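Local coordinates for protein negative regulator of ofd1 (Schizosaccharomyces pombe, PDB 3QTM) that is required for correct translation termination, directly inhibits ofd1, and stabilises the sre1 transcription factor domain, probably by restraining its ofd1-promoted degradation, at residues V151-I159 with L191-F202. Residues are numbered along the deposited sequence; the frame is centred on the assembly and turned at random.
Sequences VTQLVNPYI and LSSYLFQFGDQF
Y194 is the knob of this helix-helix contact, fitting into a hole formed by T152, V155, N156 and I159. The segment axes pass 12.2 Å apart at 137°. A chi1 of -178°, with CG trans to the backbone N, sends the Y194 ring toward helix 151-170. I159 supplies a CH-pi contact, its CG1 4.0 Å from the centroid of the Y194 ring and off-centre. On the same side of the ring plane, V155 CG2 comes within 3.3 Å of Y194 CE1. N156 meets the ring edge with its amide plane 83° from the ring plane, ND2 lying 2.6 Å from Y194 OH. Replacing Y194 by an alanine is likely to leave a gap between the helices, taking the ring from under I159 and V155 and the hydroxyl from beside N156. Smaller apolar pairs extend the interface: I159 CD1 touches L191 CD1 at 3.8 Å, while V151 CG2 lies 3.2 Å from F198 CE2, just past the helix end. The T152 methyl CG2 touches both Y194 OH (3.2 Å) and the F198 ring. A second polar group forms at Q201, whose OE1 lies 3.3 Å from T152 OG1 in a weak, unsettled hydrogen bond. One water links T152 OG1 to Q201 NE2; a second donates to both N156 OD1 and Q201 OE1. In this all-helical, TPR-related region, V151 and V155 also pack on helix 119-142, L191 reaches helix 213-220, and F202 meets helix 204-209.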
ATOM      1  N   VAL A 151       0.383  10.098 -19.535  1.00 28.82           N
ATOM      2  CA  VAL A 151       0.057   9.091 -18.535  1.00 26.34           C
ATOM      3  C   VAL A 151      -1.100   9.518 -17.638  1.00 27.33           C
ATOM      4  O   VAL A 151      -1.976   8.716 -17.323  1.00 25.20           O
ATOM      5  CB  VAL A 151       1.272   8.749 -17.638  1.00 31.78           C
ATOM      6  CG1 VAL A 151       2.469   8.394 -18.474  1.00 36.33           C
ATOM      7  CG2 VAL A 151       1.609   9.916 -16.755  1.00 37.85           C
ATOM      8  N   THR A 152      -1.107  10.781 -17.216  1.00 29.79           N
ATOM      9  CA  THR A 152      -2.139  11.227 -16.285  1.00 28.83           C
ATOM     10  C   THR A 152      -3.501  11.145 -16.938  1.00 27.48           C
ATOM     11  O   THR A 152      -4.487  10.808 -16.292  1.00 24.87           O
ATOM     12  CB  THR A 152      -1.875  12.639 -15.756  1.00 31.51           C
ATOM     13  OG1 THR A 152      -1.703  13.537 -16.856  1.00 35.23           O
ATOM     14  CG2 THR A 152      -0.609  12.645 -14.906  1.00 33.72           C
ATOM     15  N   GLN A 153      -3.549  11.430 -18.233  1.00 25.56           N
ATOM     16  CA  GLN A 153      -4.782  11.270 -18.979  1.00 27.20           C
ATOM     17  C   GLN A 153      -5.189   9.791 -18.926  1.00 24.36           C
ATOM     18  O   GLN A 153      -6.348   9.455 -18.668  1.00 26.20           O
ATOM     19  CB  GLN A 153      -4.569  11.726 -20.431  1.00 25.50           C
ATOM     20  CG  GLN A 153      -5.794  11.628 -21.304  1.00 28.80           C
ATOM     21  CD  GLN A 153      -6.895  12.596 -20.879  1.00 32.39           C
ATOM     22  OE1 GLN A 153      -6.636  13.587 -20.196  1.00 37.72           O
ATOM     23  NE2 GLN A 153      -8.126  12.313 -21.294  1.00 29.85           N
ATOM     24  N   LEU A 154      -4.215   8.916 -19.164  1.00 25.25           N
ATOM     25  CA  LEU A 154      -4.424   7.469 -19.206  1.00 23.87           C
ATOM     26  C   LEU A 154      -4.949   6.882 -17.907  1.00 22.43           C
ATOM     27  O   LEU A 154      -5.884   6.088 -17.919  1.00 24.00           O
ATOM     28  CB  LEU A 154      -3.100   6.771 -19.510  1.00 28.14           C
ATOM     29  CG  LEU A 154      -2.829   6.183 -20.881  1.00 32.59           C
ATOM     30  CD1 LEU A 154      -1.597   5.290 -20.790  1.00 32.02           C
ATOM     31  CD2 LEU A 154      -4.029   5.397 -21.363  1.00 29.76           C
ATOM     32  N   VAL A 155      -4.338   7.265 -16.785  1.00 23.65           N
ATOM     33  CA  VAL A 155      -4.591   6.588 -15.504  1.00 25.00           C
ATOM     34  C   VAL A 155      -5.502   7.322 -14.495  1.00 25.05           C
ATOM     35  O   VAL A 155      -6.027   6.699 -13.575  1.00 23.10           O
ATOM     36  CB  VAL A 155      -3.263   6.169 -14.811  1.00 23.73           C
ATOM     37  CG1 VAL A 155      -2.371   5.382 -15.791  1.00 22.13           C
ATOM     38  CG2 VAL A 155      -2.521   7.375 -14.285  1.00 24.51           C
ATOM     39  N   ASN A 156      -5.704   8.625 -14.664  1.00 26.02           N
ATOM     40  CA  ASN A 156      -6.527   9.381 -13.717  1.00 24.99           C
ATOM     41  C   ASN A 156      -7.897   8.763 -13.420  1.00 25.68           C
ATOM     42  O   ASN A 156      -8.329   8.771 -12.267  1.00 27.30           O
ATOM     43  CB  ASN A 156      -6.696  10.835 -14.159  1.00 27.63           C
ATOM     44  CG  ASN A 156      -5.523  11.718 -13.738  1.00 34.19           C
ATOM     45  OD1 ASN A 156      -5.330  12.809 -14.279  1.00 36.40           O
ATOM     46  ND2 ASN A 156      -4.731  11.245 -12.779  1.00 32.20           N
ATOM     47  N   PRO A 157      -8.594   8.244 -14.457  1.00 24.26           N
ATOM     48  CA  PRO A 157      -9.897   7.609 -14.218  1.00 28.02           C
ATOM     49  C   PRO A 157      -9.812   6.416 -13.270  1.00 25.90           C
ATOM     50  O   PRO A 157     -10.732   6.236 -12.467  1.00 22.91           O
ATOM     51  CB  PRO A 157     -10.323   7.151 -15.616  1.00 25.40           C
ATOM     52  CG  PRO A 157      -9.621   8.111 -16.535  1.00 25.66           C
ATOM     53  CD  PRO A 157      -8.294   8.330 -15.899  1.00 26.40           C
ATOM     54  N   TYR A 158      -8.750   5.616 -13.371  1.00 24.06           N
ATOM     55  CA  TYR A 158      -8.559   4.486 -12.450  1.00 23.17           C
ATOM     56  C   TYR A 158      -8.110   4.926 -11.063  1.00 24.11           C
ATOM     57  O   TYR A 158      -8.556   4.383 -10.043  1.00 24.08           O
ATOM     58  CB  TYR A 158      -7.590   3.464 -13.042  1.00 24.87           C
ATOM     59  CG  TYR A 158      -8.180   2.801 -14.261  1.00 22.55           C
ATOM     60  CD1 TYR A 158      -9.010   1.696 -14.136  1.00 24.53           C
ATOM     61  CD2 TYR A 158      -7.942   3.307 -15.537  1.00 25.07           C
ATOM     62  CE1 TYR A 158      -9.580   1.087 -15.259  1.00 26.21           C
ATOM     63  CE2 TYR A 158      -8.508   2.716 -16.667  1.00 27.46           C
ATOM     64  CZ  TYR A 158      -9.328   1.606 -16.516  1.00 29.71           C
ATOM     65  OH  TYR A 158      -9.893   1.005 -17.621  1.00 39.77           O
ATOM     66  N   ILE A 159      -7.230   5.918 -11.026  1.00 22.36           N
ATOM     67  CA  ILE A 159      -6.834   6.527  -9.771  1.00 23.77           C
ATOM     68  C   ILE A 159      -8.075   7.030  -9.029  1.00 23.59           C
ATOM     69  O   ILE A 159      -8.253   6.788  -7.842  1.00 22.03           O
ATOM     70  CB  ILE A 159      -5.881   7.709 -10.018  1.00 27.31           C
ATOM     71  CG1 ILE A 159      -4.490   7.209 -10.419  1.00 25.57           C
ATOM     72  CG2 ILE A 159      -5.807   8.616  -8.798  1.00 23.16           C
ATOM     73  CD1 ILE A 159      -3.797   6.358  -9.364  1.00 25.25           C
ATOM     74  N   LEU A 191      -0.347   3.890  -5.586  1.00 25.21           N
ATOM     75  CA  LEU A 191      -1.004   5.188  -5.458  1.00 25.22           C
ATOM     76  C   LEU A 191      -0.033   6.248  -4.927  1.00 25.84           C
ATOM     77  O   LEU A 191      -0.018   7.372  -5.411  1.00 24.74           O
ATOM     78  CB  LEU A 191      -2.245   5.094  -4.559  1.00 20.16           C
ATOM     79  CG  LEU A 191      -3.054   6.381  -4.339  1.00 26.84           C
ATOM     80  CD1 LEU A 191      -3.530   6.968  -5.656  1.00 21.46           C
ATOM     81  CD2 LEU A 191      -4.248   6.129  -3.407  1.00 22.90           C
ATOM     82  N   SER A 192       0.772   5.885  -3.932  1.00 24.76           N
ATOM     83  CA  SER A 192       1.697   6.839  -3.328  1.00 29.74           C
ATOM     84  C   SER A 192       2.712   7.294  -4.363  1.00 30.50           C
ATOM     85  O   SER A 192       3.067   8.472  -4.443  1.00 30.45           O
ATOM     86  CB  SER A 192       2.439   6.207  -2.140  1.00 29.37           C
ATOM     87  OG  SER A 192       1.547   5.824  -1.112  1.00 30.72           O
ATOM     88  N   SER A 193       3.187   6.336  -5.147  1.00 27.58           N
ATOM     89  CA  SER A 193       4.185   6.607  -6.161  1.00 29.92           C
ATOM     90  C   SER A 193       3.599   7.539  -7.213  1.00 35.81           C
ATOM     91  O   SER A 193       4.259   8.474  -7.678  1.00 33.05           O
ATOM     92  CB  SER A 193       4.659   5.295  -6.788  1.00 33.78           C
ATOM     93  OG  SER A 193       5.388   5.536  -7.977  1.00 49.40           O
ATOM     94  N   TYR A 194       2.341   7.306  -7.562  1.00 31.31           N
ATOM     95  CA  TYR A 194       1.689   8.132  -8.560  1.00 31.82           C
ATOM     96  C   TYR A 194       1.558   9.580  -8.106  1.00 32.80           C
ATOM     97  O   TYR A 194       1.817  10.503  -8.875  1.00 32.03           O
ATOM     98  CB  TYR A 194       0.306   7.593  -8.910  1.00 27.92           C
ATOM     99  CG  TYR A 194      -0.370   8.406  -9.979  1.00 28.21           C
ATOM    100  CD1 TYR A 194       0.102   8.383 -11.286  1.00 32.16           C
ATOM    101  CD2 TYR A 194      -1.467   9.199  -9.690  1.00 30.08           C
ATOM    102  CE1 TYR A 194      -0.495   9.114 -12.269  1.00 33.49           C
ATOM    103  CE2 TYR A 194      -2.082   9.940 -10.676  1.00 33.47           C
ATOM    104  CZ  TYR A 194      -1.589   9.895 -11.965  1.00 34.61           C
ATOM    105  OH  TYR A 194      -2.188  10.631 -12.964  1.00 38.62           O
ATOM    106  N   LEU A 195       1.112   9.769  -6.871  1.00 31.49           N
ATOM    107  CA  LEU A 195       0.932  11.106  -6.324  1.00 36.80           C
ATOM    108  C   LEU A 195       2.268  11.830  -6.169  1.00 37.37           C
ATOM    109  O   LEU A 195       2.320  13.053  -6.168  1.00 41.10           O
ATOM    110  CB  LEU A 195       0.231  11.034  -4.973  1.00 31.39           C
ATOM    111  CG  LEU A 195      -1.164  10.417  -4.997  1.00 34.92           C
ATOM    112  CD1 LEU A 195      -1.749  10.402  -3.595  1.00 34.79           C
ATOM    113  CD2 LEU A 195      -2.049  11.178  -5.937  1.00 34.58           C
ATOM    114  N   PHE A 196       3.341  11.061  -6.020  1.00 35.36           N
ATOM    115  CA  PHE A 196       4.682  11.618  -5.904  1.00 41.09           C
ATOM    116  C   PHE A 196       5.238  11.998  -7.283  1.00 42.82           C
ATOM    117  O   PHE A 196       5.755  13.100  -7.477  1.00 44.05           O
ATOM    118  CB  PHE A 196       5.619  10.623  -5.203  1.00 38.05           C
ATOM    119  CG  PHE A 196       7.081  10.934  -5.385  1.00 45.57           C
ATOM    120  CD1 PHE A 196       7.675  11.974  -4.681  1.00 46.12           C
ATOM    121  CD2 PHE A 196       7.858  10.193  -6.264  1.00 48.16           C
ATOM    122  CE1 PHE A 196       9.019  12.273  -4.852  1.00 46.63           C
ATOM    123  CE2 PHE A 196       9.205  10.482  -6.442  1.00 50.03           C
ATOM    124  CZ  PHE A 196       9.786  11.523  -5.732  1.00 51.25           C
ATOM    125  N   GLN A 197       5.124  11.077  -8.235  1.00 37.85           N
ATOM    126  CA  GLN A 197       5.632  11.290  -9.575  1.00 43.51           C
ATOM    127  C   GLN A 197       4.866  12.413 -10.254  1.00 43.45           C
ATOM    128  O   GLN A 197       5.445  13.203 -10.990  1.00 44.83           O
ATOM    129  CB  GLN A 197       5.516  10.010 -10.402  1.00 42.74           C
ATOM    130  CG  GLN A 197       6.416   8.871  -9.940  1.00 52.10           C
ATOM    131  CD  GLN A 197       7.591   8.648 -10.868  1.00 66.29           C
ATOM    132  OE1 GLN A 197       7.479   8.837 -12.082  1.00 70.18           O
ATOM    133  NE2 GLN A 197       8.727   8.239 -10.304  1.00 69.44           N
ATOM    134  N   PHE A 198       3.567  12.491  -9.988  1.00 39.26           N
ATOM    135  CA  PHE A 198       2.694  13.388 -10.742  1.00 42.41           C
ATOM    136  C   PHE A 198       1.879  14.317  -9.858  1.00 43.05           C
ATOM    137  O   PHE A 198       0.803  14.763 -10.243  1.00 47.71           O
ATOM    138  CB  PHE A 198       1.770  12.572 -11.656  1.00 38.67           C
ATOM    139  CG  PHE A 198       2.511  11.680 -12.612  1.00 40.68           C
ATOM    140  CD1 PHE A 198       2.782  10.361 -12.284  1.00 40.93           C
ATOM    141  CD2 PHE A 198       2.958  12.171 -13.833  1.00 40.77           C
ATOM    142  CE1 PHE A 198       3.478   9.539 -13.156  1.00 44.78           C
ATOM    143  CE2 PHE A 198       3.653  11.359 -14.707  1.00 40.29           C
ATOM    144  CZ  PHE A 198       3.917  10.039 -14.369  1.00 40.71           C
ATOM    145  N   GLY A 199       2.397  14.617  -8.678  1.00 43.38           N
ATOM    146  CA  GLY A 199       1.676  15.448  -7.732  1.00 48.38           C
ATOM    147  C   GLY A 199       1.609  16.894  -8.176  1.00 52.25           C
ATOM    148  O   GLY A 199       0.865  17.694  -7.604  1.00 49.04           O
ATOM    149  N   ASP A 200       2.395  17.219  -9.200  1.00 54.70           N
ATOM    150  CA  ASP A 200       2.443  18.564  -9.760  1.00 58.10           C
ATOM    151  C   ASP A 200       1.053  19.014 -10.183  1.00 55.37           C
ATOM    152  O   ASP A 200       0.723  20.195 -10.107  1.00 57.15           O
ATOM    153  CB  ASP A 200       3.374  18.591 -10.976  1.00 64.65           C
ATOM    154  CG  ASP A 200       4.014  19.950 -11.193  1.00 76.65           C
ATOM    155  OD1 ASP A 200       3.465  20.758 -11.980  1.00 78.74           O
ATOM    156  OD2 ASP A 200       5.070  20.210 -10.573  1.00 83.49           O
ATOM    157  N   GLN A 201       0.236  18.061 -10.616  1.00 51.39           N
ATOM    158  CA  GLN A 201      -1.066  18.368 -11.196  1.00 51.07           C
ATOM    159  C   GLN A 201      -2.179  18.496 -10.153  1.00 50.68           C
ATOM    160  O   GLN A 201      -3.277  18.959 -10.458  1.00 48.07           O
ATOM    161  CB  GLN A 201      -1.432  17.306 -12.234  1.00 52.51           C
ATOM    162  CG  GLN A 201      -0.225  16.813 -13.030  1.00 53.05           C
ATOM    163  CD  GLN A 201      -0.587  16.384 -14.442  1.00 59.04           C
ATOM    164  OE1 GLN A 201      -1.727  16.000 -14.718  1.00 59.72           O
ATOM    165  NE2 GLN A 201       0.387  16.453 -15.350  1.00 57.24           N
ATOM    166  N   PHE A 202      -1.899  18.089  -8.920  1.00 49.68           N
ATOM    167  CA  PHE A 202      -2.923  18.117  -7.887  1.00 44.28           C
ATOM    168  C   PHE A 202      -2.725  19.275  -6.932  1.00 43.66           C
ATOM    169  O   PHE A 202      -1.603  19.729  -6.702  1.00 44.19           O
ATOM    170  CB  PHE A 202      -2.937  16.801  -7.104  1.00 45.14           C
ATOM    171  CG  PHE A 202      -3.114  15.585  -7.965  1.00 44.79           C
ATOM    172  CD1 PHE A 202      -4.376  15.207  -8.405  1.00 44.09           C
ATOM    173  CD2 PHE A 202      -2.018  14.813  -8.329  1.00 45.67           C
ATOM    174  CE1 PHE A 202      -4.543  14.082  -9.193  1.00 43.74           C
ATOM    175  CE2 PHE A 202      -2.173  13.689  -9.116  1.00 43.82           C
ATOM    176  CZ  PHE A 202      -3.438  13.322  -9.550  1.00 45.69           C
TER
HETATM  177  O   HOH W   1       0.097  15.448 -17.971  1.00 46.57           O
HETATM  178  O   HOH W   2      -3.151  14.788 -12.846  1.00 41.30           O